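Periplasmic binding protein/LacI transcriptional regulator (Brachyspira murdochii, PDB 4KQC) probably binds a carbohydrate as a two-lobed periplasmic solute-binding protein, consistent with delivering it to an ABC transporter. Local coordinates at residues G25-A30 / G277-T282. Sequence-based numbering, arbitrary orientation.
Sequences GAEAAA and GFQAVT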
ATOM      1  N   GLY A  25       0.644   6.376  16.624  1.00 12.18           N
ATOM      2  CA  GLY A  25       0.900   7.688  16.079  1.00 11.61           C
ATOM      3  C   GLY A  25      -0.238   8.650  16.376  1.00 11.99           C
ATOM      4  O   GLY A  25      -0.070   9.784  16.853  1.00 12.00           O
ATOM      5  N   ALA A  26      -1.452   8.145  16.158  1.00 11.68           N
ATOM      6  CA  ALA A  26      -2.655   8.903  16.447  1.00 11.21           C
ATOM      7  C   ALA A  26      -2.793   9.288  17.908  1.00 11.31           C
ATOM      8  O   ALA A  26      -3.109  10.424  18.220  1.00 11.80           O
ATOM      9  CB  ALA A  26      -3.899   8.100  16.015  1.00 11.75           C
ATOM     10  N   GLU A  27      -2.588   8.334  18.813  1.00 11.40           N
ATOM     11  CA  GLU A  27      -2.672   8.607  20.254  1.00 12.33           C
ATOM     12  C   GLU A  27      -1.602   9.614  20.677  1.00 11.81           C
ATOM     13  O   GLU A  27      -1.875  10.487  21.475  1.00 12.36           O
ATOM     14  CB  GLU A  27      -2.579   7.319  21.038  1.00 14.63           C
ATOM     15  CG  GLU A  27      -3.786   6.363  20.818  1.00 15.54           C
ATOM     16  CD  GLU A  27      -5.144   6.811  21.345  1.00 19.13           C
ATOM     17  OE1 GLU A  27      -5.234   7.870  21.992  1.00 20.36           O
ATOM     18  OE2 GLU A  27      -6.156   6.066  21.145  1.00 21.90           O
ATOM     19  N   ALA A  28      -0.417   9.523  20.081  1.00 12.27           N
ATOM     20  CA  ALA A  28       0.615  10.493  20.382  1.00 12.36           C
ATOM     21  C   ALA A  28       0.233  11.912  20.030  1.00 12.82           C
ATOM     22  O   ALA A  28       0.407  12.815  20.860  1.00 13.34           O
ATOM     23  CB  ALA A  28       1.959  10.142  19.770  1.00 12.22           C
ATOM     24  N   ALA A  29      -0.250  12.119  18.806  1.00 13.21           N
ATOM     25  CA  ALA A  29      -0.698  13.426  18.364  1.00 13.11           C
ATOM     26  C   ALA A  29      -1.858  13.840  19.212  1.00 12.72           C
ATOM     27  O   ALA A  29      -1.993  15.042  19.512  1.00 12.76           O
ATOM     28  CB  ALA A  29      -1.114  13.411  16.894  1.00 13.31           C
ATOM     29  N   ALA A  30      -2.736  12.917  19.607  1.00 13.28           N
ATOM     30  CA  ALA A  30      -3.898  13.331  20.382  1.00 13.77           C
ATOM     31  C   ALA A  30      -3.432  13.896  21.740  1.00 15.13           C
ATOM     32  O   ALA A  30      -3.852  14.992  22.184  1.00 14.75           O
ATOM     33  CB  ALA A  30      -4.854  12.171  20.588  1.00 14.20           C
ATOM     34  N   GLY A 277      -0.697   8.017  11.224  1.00 10.10           N
ATOM     35  CA  GLY A 277      -1.613   8.280  12.333  1.00 10.15           C
ATOM     36  C   GLY A 277      -1.370   9.605  13.018  1.00 10.61           C
ATOM     37  O   GLY A 277      -2.302  10.328  13.343  1.00 11.48           O
ATOM     38  N   PHE A 278      -0.124   9.961  13.226  1.00 10.81           N
ATOM     39  CA  PHE A 278       0.196  11.203  13.907  1.00 11.62           C
ATOM     40  C   PHE A 278      -0.320  12.400  13.078  1.00 11.86           C
ATOM     41  O   PHE A 278      -0.947  13.347  13.613  1.00 11.27           O
ATOM     42  CB  PHE A 278       1.694  11.294  14.149  1.00 12.43           C
ATOM     43  CG  PHE A 278       2.077  12.399  15.044  1.00 12.16           C
ATOM     44  CD1 PHE A 278       2.193  13.690  14.573  1.00 13.56           C
ATOM     45  CD2 PHE A 278       2.359  12.140  16.358  1.00 13.44           C
ATOM     46  CE1 PHE A 278       2.560  14.725  15.398  1.00 14.35           C
ATOM     47  CE2 PHE A 278       2.698  13.183  17.207  1.00 15.01           C
ATOM     48  CZ  PHE A 278       2.777  14.477  16.718  1.00 14.91           C
ATOM     49  N   GLN A 279      -0.051  12.340  11.780  1.00 12.09           N
ATOM     50  CA  GLN A 279      -0.420  13.445  10.866  1.00 13.14           C
ATOM     51  C   GLN A 279      -1.924  13.525  10.664  1.00 11.72           C
ATOM     52  O   GLN A 279      -2.469  14.633  10.561  1.00 13.05           O
ATOM     53  CB  GLN A 279       0.319  13.379   9.559  1.00 15.04           C
ATOM     54  CG  GLN A 279       1.828  13.633   9.748  1.00 17.56           C
ATOM     55  CD  GLN A 279       2.150  15.010  10.324  1.00 21.19           C
ATOM     56  OE1 GLN A 279       1.453  15.977  10.050  1.00 24.39           O
ATOM     57  NE2 GLN A 279       3.197  15.095  11.150  1.00 25.00           N
ATOM     58  N   ALA A 280      -2.613  12.391  10.647  1.00 11.40           N
ATOM     59  CA  ALA A 280      -4.090  12.372  10.582  1.00 11.56           C
ATOM     60  C   ALA A 280      -4.692  13.164  11.712  1.00 11.63           C
ATOM     61  O   ALA A 280      -5.538  14.012  11.472  1.00 11.85           O
ATOM     62  CB  ALA A 280      -4.605  10.947  10.626  1.00 10.71           C
ATOM     63  N   VAL A 281      -4.282  12.872  12.962  1.00 11.24           N
ATOM     64  CA  VAL A 281      -4.843  13.553  14.104  1.00 11.26           C
ATOM     65  C   VAL A 281      -4.411  15.002  14.084  1.00 11.89           C
ATOM     66  O   VAL A 281      -5.222  15.841  14.487  1.00 12.86           O
ATOM     67  CB  VAL A 281      -4.506  12.832  15.400  1.00 11.08           C
ATOM     68  CG1 VAL A 281      -4.817  13.713  16.618  1.00 11.18           C
ATOM     69  CG2 VAL A 281      -5.252  11.524  15.434  1.00 11.28           C
ATOM     70  N   THR A 282      -3.149  15.298  13.753  1.00 11.59           N
ATOM     71  CA  THR A 282      -2.732  16.676  13.627  1.00 12.21           C
ATOM     72  C   THR A 282      -3.606  17.494  12.684  1.00 11.31           C
ATOM     73  O   THR A 282      -3.991  18.588  13.023  1.00 12.87           O
ATOM     74  CB  THR A 282      -1.244  16.748  13.205  1.00 12.69           C
ATOM     75  OG1 THR A 282      -0.464  16.094  14.214  1.00 14.15           O
ATOM     76  CG2 THR A 282      -0.746  18.205  13.106  1.00 14.21           C
TER
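G25 and G277 bring two helices together backbone to backbone: their C atoms lie 3.7 Å apart, and the axes of the two segments approach to 6.8 Å at a crossing angle of -40°. A CB on either glycine would point at the other helix and clash there, with F278 N or A26 N respectively. G25 and A29 form a GxxxA pattern on helix 18-33, which meets G277 at a right-handed crossing, with CA-H...O contacts as in GxxxG-type packing.

No hydrogen bond spans the segments, but two CA-H...O contacts run in opposite senses: F278 CA to G25 O at 3.3 Å, and A26 CA to G277 O at 3.4 Å.

The CH-pi contact involves A29. Its CB stands over the centre of the F278 ring, 3.7 Å from the centroid and 10° off the normal. The ring reaches alongside helix 25-30 because a chi1 of -170° sets CG anti to the backbone N, and there CD2 and CE2 also meet the A28 methyl. Were F278 shortened to an alanine, A29 CB would probably lose the ring it rests on and a gap would open beside A28.

Apolar packing completes the joint. V281 splits its branches: CG1 touches A29 CB, whereas CG2 meets A26 CB at 3.7 Å. A26 also packs on I37 and F39 of strand 36-40, so this side of the interface continues into the parallel sheet of the same lobe.

Within helix 273-288, T282 OG1 donates to F278 O (2.9 Å) from above the carbonyl plane; that oxygen also accepts from T282 N, so two donors grip it beside A29 CB.

With neither hydrogen bond nor salt bridge between 25-30 and 277-282, the joint depends on fit: on two glycines that permit the close approach, and on a methyl lying flush against an aromatic face.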